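Local coordinates for protein sulfatase (Bacteroides fragilis CAG:558, PDB 6USS) that probably hydrolyses aryl sulfate esters, as a calcium-binding gut bacterial enzyme of the sulfatase family, at residues F79-A84 and D375-I380; I380-P385 and D403-I408. The protein carries 1 engineered substitution. One frame throughout, in Å; residues are numbered along the deposited sequence.

Contact 1 (F79-A84 and D375-I380); sequences FTQAYA and DKYLII
Y83 and L378 lie on adjacent parallel strands of the mixed sheet at the core of this alkaline-phosphatase-like fold, where A82 pairs with L378 and Y83 with I379. The firm main-chain bond runs from Y83 N to L378 O (2.9 Å). Its neighbours are weaker: L378 N stands 3.5 Å from Q81 O, and the bond from I380 N to Y83 O is bent to 119°. The carbonyl oxygens of Q81 and Y83 each receive a CA-H as well, from Y377 and I379 respectively, with Y377 CA 3.2 Å from Q81 O.

Where the chain turns its corner at T80 and Q81, other polar groups take over. Q81 NE2 donates to D375 O at 2.7 Å, approaching nearly in line with the carbonyl (C=O...N 176°). A long amide suits this place because its two ends serve different partners: OE1 accepts from R445. Beside it, a water accepts from Q81 N and donates to K376 O.

Apolar contacts lie on both faces of this strand pair. L378 has CG between its backbone N and carbonyl carbon (chi1 58°); from there CD2 lies over one face of the F79 ring, 3.5 Å from F79 CD2. Its other methyl, CD1, meets A82 CB at 3.9 Å, an approach that the small alanine permits; M360 packs against all three. On the face of Y83 and I379, Y377 CB meets the ring edge of Y83 at CE2 (4.0 Å), and L423 covers this group. The Y83 hydroxyl is bonded to E353, that of Y377 to R421 O.

With one firm main-chain bond between the strands, this short pairing draws also on the Q81 amide, the bridging water and close apolar packing to join chain parts distant in sequence.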
loop_
_atom_site.group_PDB
_atom_site.type_symbol
_atom_site.label_atom_id
_atom_site.label_comp_id
_atom_site.label_asym_id
_atom_site.label_seq_id
_atom_site.Cartn_x
_atom_site.Cartn_y
_atom_site.Cartn_z
ATOM N N PHE A 79 19.031 9.565 -24.736
ATOM C CA PHE A 79 19.978 10.383 -23.987
ATOM C C PHE A 79 21.322 9.669 -23.999
ATOM O O PHE A 79 21.483 8.621 -23.367
ATOM C CB PHE A 79 19.487 10.642 -22.566
ATOM C CG PHE A 79 18.389 11.666 -22.491
ATOM C CD1 PHE A 79 17.052 11.289 -22.616
ATOM C CD2 PHE A 79 18.692 13.010 -22.317
ATOM C CE1 PHE A 79 16.041 12.226 -22.545
ATOM C CE2 PHE A 79 17.683 13.961 -22.251
ATOM C CZ PHE A 79 16.355 13.565 -22.368
ATOM N N THR A 80 22.278 10.217 -24.734
ATOM C CA THR A 80 23.570 9.570 -24.904
ATOM C C THR A 80 24.547 9.899 -23.779
ATOM O O THR A 80 25.652 9.343 -23.754
ATOM C CB THR A 80 24.180 9.949 -26.265
ATOM O OG1 THR A 80 24.329 11.369 -26.346
ATOM C CG2 THR A 80 23.290 9.487 -27.391
ATOM N N GLN A 81 24.165 10.761 -22.835
ATOM C CA GLN A 81 25.027 11.105 -21.702
ATOM C C GLN A 81 24.210 11.155 -20.403
ATOM O O GLN A 81 24.209 12.140 -19.671
ATOM C CB GLN A 81 25.759 12.420 -21.976
ATOM C CG GLN A 81 27.195 12.423 -21.491
ATOM C CD GLN A 81 28.013 13.653 -21.940
ATOM O OE1 GLN A 81 29.246 13.638 -21.893
ATOM N NE2 GLN A 81 27.330 14.706 -22.374
ATOM N N ALA A 82 23.515 10.058 -20.091
ATOM C CA ALA A 82 22.725 9.945 -18.866
ATOM C C ALA A 82 23.497 9.179 -17.796
ATOM O O ALA A 82 24.041 8.110 -18.071
ATOM C CB ALA A 82 21.387 9.245 -19.145
ATOM N N TYR A 83 23.514 9.707 -16.565
ATOM C CA TYR A 83 24.299 9.140 -15.473
ATOM C C TYR A 83 23.445 8.640 -14.305
ATOM O O TYR A 83 22.429 9.240 -13.942
ATOM C CB TYR A 83 25.320 10.161 -14.944
ATOM C CG TYR A 83 26.380 10.465 -15.963
ATOM C CD1 TYR A 83 27.347 9.518 -16.285
ATOM C CD2 TYR A 83 26.392 11.677 -16.642
ATOM C CE1 TYR A 83 28.318 9.780 -17.253
ATOM C CE2 TYR A 83 27.358 11.949 -17.603
ATOM C CZ TYR A 83 28.313 10.996 -17.907
ATOM O OH TYR A 83 29.256 11.276 -18.863
ATOM N N ALA A 84 23.887 7.532 -13.719
ATOM C CA ALA A 84 23.435 7.008 -12.435
ATOM C C ALA A 84 24.644 6.943 -11.500
ATOM O O ALA A 84 25.713 7.464 -11.816
ATOM C CB ALA A 84 22.777 5.641 -12.616
ATOM N N ASP A 375 22.490 15.168 -26.263
ATOM C CA ASP A 375 23.860 15.092 -25.776
ATOM C C ASP A 375 24.017 15.641 -24.363
ATOM O O ASP A 375 25.018 15.336 -23.701
ATOM C CB ASP A 375 24.750 15.900 -26.737
ATOM C CG ASP A 375 26.163 15.392 -26.822
ATOM O OD1 ASP A 375 26.483 14.324 -26.231
ATOM O OD2 ASP A 375 26.962 16.080 -27.508
ATOM N N LYS A 376 23.073 16.463 -23.900
ATOM C CA LYS A 376 23.226 17.147 -22.619
ATOM C C LYS A 376 23.157 16.152 -21.468
ATOM O O LYS A 376 22.362 15.211 -21.485
ATOM C CB LYS A 376 22.153 18.225 -22.451
ATOM C CG LYS A 376 22.057 19.195 -23.640
ATOM C CD LYS A 376 23.431 19.745 -23.968
ATOM C CE LYS A 376 23.382 20.900 -24.949
ATOM N NZ LYS A 376 24.661 21.669 -24.788
ATOM N N TYR A 377 23.991 16.353 -20.457
ATOM C CA TYR A 377 24.054 15.345 -19.415
ATOM C C TYR A 377 23.001 15.582 -18.340
ATOM O O TYR A 377 22.571 16.712 -18.091
ATOM C CB TYR A 377 25.453 15.250 -18.793
ATOM C CG TYR A 377 26.108 16.504 -18.217
ATOM C CD1 TYR A 377 25.525 17.225 -17.179
ATOM C CD2 TYR A 377 27.372 16.908 -18.660
ATOM C CE1 TYR A 377 26.162 18.347 -16.626
ATOM C CE2 TYR A 377 28.008 18.030 -18.124
ATOM C CZ TYR A 377 27.399 18.742 -17.106
ATOM O OH TYR A 377 28.033 19.847 -16.562
ATOM N N LEU A 378 22.563 14.480 -17.730
ATOM C CA LEU A 378 21.638 14.503 -16.611
ATOM C C LEU A 378 21.990 13.352 -15.678
ATOM O O LEU A 378 22.716 12.427 -16.053
ATOM C CB LEU A 378 20.187 14.409 -17.092
ATOM C CG LEU A 378 19.849 13.175 -17.934
ATOM C CD1 LEU A 378 19.523 11.933 -17.079
ATOM C CD2 LEU A 378 18.692 13.498 -18.862
ATOM N N ILE A 379 21.444 13.400 -14.462
ATOM C CA ILE A 379 21.752 12.404 -13.448
ATOM C C ILE A 379 20.462 11.893 -12.803
ATOM O O ILE A 379 19.452 12.591 -12.751
ATOM C CB ILE A 379 22.717 12.978 -12.394
ATOM C CG1 ILE A 379 23.147 11.904 -11.397
ATOM C CG2 ILE A 379 22.100 14.220 -11.723
ATOM C CD1 ILE A 379 24.623 11.952 -11.083
ATOM N N ILE A 380 20.527 10.659 -12.279
ATOM C CA ILE A 380 19.351 9.885 -11.871
ATOM C C ILE A 380 18.428 10.659 -10.920
ATOM O O ILE A 380 17.203 10.603 -11.061
ATOM C CB ILE A 380 19.801 8.532 -11.272
ATOM C CG1 ILE A 380 18.607 7.692 -10.808
ATOM C CG2 ILE A 380 20.784 8.729 -10.122
ATOM C CD1 ILE A 380 17.732 7.218 -11.916
HETATM O O HOH W 1 22.179 12.906 -22.499
#

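Contact 2 (I380-P385 and D403-I408)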
loop_
_atom_site.group_PDB
_atom_site.type_symbol
_atom_site.label_atom_id
_atom_site.label_comp_id
_atom_site.label_asym_id
_atom_site.label_seq_id
_atom_site.Cartn_x
_atom_site.Cartn_y
_atom_site.Cartn_z
ATOM N N ILE A 380 20.527 10.659 -12.279
ATOM C CA ILE A 380 19.351 9.885 -11.871
ATOM C C ILE A 380 18.428 10.659 -10.920
ATOM O O ILE A 380 17.203 10.603 -11.061
ATOM C CB ILE A 380 19.801 8.532 -11.272
ATOM C CG1 ILE A 380 18.607 7.692 -10.808
ATOM C CG2 ILE A 380 20.784 8.729 -10.122
ATOM C CD1 ILE A 380 17.732 7.218 -11.916
ATOM N N GLU A 381 18.973 11.406 -9.950
ATOM C CA GLU A 381 18.080 12.161 -9.060
ATOM C C GLU A 381 17.193 13.145 -9.813
ATOM O O GLU A 381 16.174 13.574 -9.261
ATOM C CB GLU A 381 18.853 12.931 -7.978
ATOM C CG GLU A 381 19.854 13.932 -8.501
ATOM C CD GLU A 381 21.291 13.438 -8.320
ATOM O OE1 GLU A 381 22.173 14.278 -8.007
ATOM O OE2 GLU A 381 21.531 12.208 -8.486
ATOM N N ASP A 382 17.560 13.516 -11.048
ATOM C CA ASP A 382 16.715 14.386 -11.867
ATOM C C ASP A 382 15.395 13.722 -12.266
ATOM O O ASP A 382 14.409 14.426 -12.546
ATOM C CB ASP A 382 17.451 14.810 -13.140
ATOM C CG ASP A 382 18.787 15.478 -12.864
ATOM O OD1 ASP A 382 19.007 15.955 -11.727
ATOM O OD2 ASP A 382 19.625 15.514 -13.798
ATOM N N PHE A 383 15.367 12.384 -12.336
ATOM C CA PHE A 383 14.137 11.659 -12.664
ATOM C C PHE A 383 12.981 12.040 -11.739
ATOM O O PHE A 383 11.817 12.049 -12.166
ATOM C CB PHE A 383 14.375 10.141 -12.592
ATOM C CG PHE A 383 15.065 9.557 -13.801
ATOM C CD1 PHE A 383 16.280 10.052 -14.243
ATOM C CD2 PHE A 383 14.511 8.473 -14.468
ATOM C CE1 PHE A 383 16.932 9.489 -15.359
ATOM C CE2 PHE A 383 15.147 7.905 -15.583
ATOM C CZ PHE A 383 16.360 8.417 -16.030
ATOM N N TYR A 384 13.297 12.375 -10.470
ATOM C CA TYR A 384 12.253 12.675 -9.488
ATOM C C TYR A 384 11.479 13.946 -9.841
ATOM O O TYR A 384 10.257 13.860 -10.070
ATOM C CB TYR A 384 12.882 12.723 -8.096
ATOM C CG TYR A 384 12.012 12.989 -6.896
ATOM C CD1 TYR A 384 11.392 14.219 -6.709
ATOM C CD2 TYR A 384 11.886 12.027 -5.898
ATOM C CE1 TYR A 384 10.634 14.467 -5.577
ATOM C CE2 TYR A 384 11.154 12.261 -4.763
ATOM C CZ TYR A 384 10.527 13.480 -4.602
ATOM O OH TYR A 384 9.786 13.704 -3.467
ATOM N N PRO A 385 12.104 15.134 -9.931
ATOM C CA PRO A 385 11.342 16.304 -10.404
ATOM C C PRO A 385 10.768 16.116 -11.791
ATOM O O PRO A 385 9.703 16.662 -12.068
ATOM C CB PRO A 385 12.374 17.448 -10.405
ATOM C CG PRO A 385 13.580 16.922 -9.723
ATOM C CD PRO A 385 13.546 15.437 -9.850
ATOM N N ASP A 403 17.652 17.495 -4.870
ATOM C CA ASP A 403 18.847 17.802 -5.649
ATOM C C ASP A 403 18.647 17.615 -7.154
ATOM O O ASP A 403 19.314 18.284 -7.942
ATOM C CB ASP A 403 20.006 16.947 -5.138
ATOM C CG ASP A 403 20.262 17.160 -3.642
ATOM O OD1 ASP A 403 20.480 18.319 -3.232
ATOM O OD2 ASP A 403 20.230 16.189 -2.864
ATOM N N GLY A 404 17.737 16.738 -7.575
ATOM C CA GLY A 404 17.497 16.561 -8.997
ATOM C C GLY A 404 17.036 17.847 -9.662
ATOM O O GLY A 404 16.423 18.718 -9.038
ATOM N N ILE A 405 17.368 17.978 -10.945
ATOM C CA ILE A 405 16.953 19.105 -11.774
ATOM C C ILE A 405 16.147 18.549 -12.941
ATOM O O ILE A 405 16.625 17.665 -13.660
ATOM C CB ILE A 405 18.158 19.914 -12.298
ATOM C CG1 ILE A 405 19.046 20.406 -11.157
ATOM C CG2 ILE A 405 17.670 21.097 -13.094
ATOM C CD1 ILE A 405 18.350 21.399 -10.237
ATOM N N SER A 406 14.937 19.063 -13.126
ATOM C CA SER A 406 14.081 18.578 -14.202
ATOM C C SER A 406 14.799 18.630 -15.547
ATOM O O SER A 406 15.472 19.615 -15.867
ATOM C CB SER A 406 12.804 19.395 -14.262
ATOM O OG SER A 406 11.949 18.839 -15.224
ATOM N N PHE A 407 14.700 17.544 -16.318
ATOM C CA PHE A 407 15.212 17.532 -17.676
ATOM C C PHE A 407 14.098 17.681 -18.699
ATOM O O PHE A 407 14.328 17.460 -19.891
ATOM C CB PHE A 407 16.041 16.269 -17.959
ATOM C CG PHE A 407 15.387 14.957 -17.555
ATOM C CD1 PHE A 407 14.354 14.405 -18.309
ATOM C CD2 PHE A 407 15.854 14.241 -16.454
ATOM C CE1 PHE A 407 13.755 13.187 -17.950
ATOM C CE2 PHE A 407 15.263 13.013 -16.088
ATOM C CZ PHE A 407 14.211 12.486 -16.841
ATOM N N ILE A 408 12.899 18.061 -18.261
ATOM C CA ILE A 408 11.795 18.350 -19.174
ATOM C C ILE A 408 12.236 19.405 -20.192
ATOM O O ILE A 408 11.836 19.320 -21.367
ATOM C CB ILE A 408 10.530 18.788 -18.406
ATOM C CG1 ILE A 408 9.726 17.591 -17.901
ATOM C CG2 ILE A 408 9.573 19.536 -19.309
ATOM C CD1 ILE A 408 10.533 16.482 -17.311
HETATM O O HOH W 2 18.423 17.250 -15.765
#
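G404 is pressed so closely against D382 that their CA atoms are only 3.7 Å apart. Glycine suits the spot, since a CB here would run into E381 O, the atom that instead receives the CA-H of G404 at 3.3 Å. P385, turned toward the loop, sets CG 3.4 Å from G404 O.

D382 ties the two segments by a nearly straight bond from I405 N to D382 OD1 (2.7 Å, 167°), met from 52° above the carboxylate plane. Besides that N-H, OD1 holds a salt bridge with R421, while OD2 accepts from I379 N, so the short acid side chain has several donors fixing it.

The junction thus moors the beginning of helix 383-390 to the loop leading into helix 408-412. F407 occupies the N-cap position of the latter, and just before it S406 OG accepts from I408 N in an ST turn and also bonds E389. With CG between its backbone N and carbonyl carbon (chi1 49°), F407 turns its edge to the face of F383 in a T-shaped stack, CE2 lying 3.6 Å from F383 CD1. I380 CD1 lies over the opposite face of F383, toward its rim, and D382 CB touches the rim of F407 at CD2.

Overall arrangement
Contacts 1 and 2 follow one another along the chain, their centres 11 Å apart, and share I380, where strand 378-379 gives way to the segment leading into helix 383-390. They also touch directly: L378 CD2 packs on F407 CD2 at 3.8 Å, and L378 CD1 on F383 CE1 at 4.0 Å, so the apolar layer on one face of the sheet continues into the aromatic pair. Helix 88-97, which begins at the engineered C88 of the calcium site, packs against I380 and F383. The side chains of A84 and F383 lie about 6 and 9 Å from that of calcium-binding D322 and about 9 and 14 Å from the calcium itself, so contact 2 stands further out.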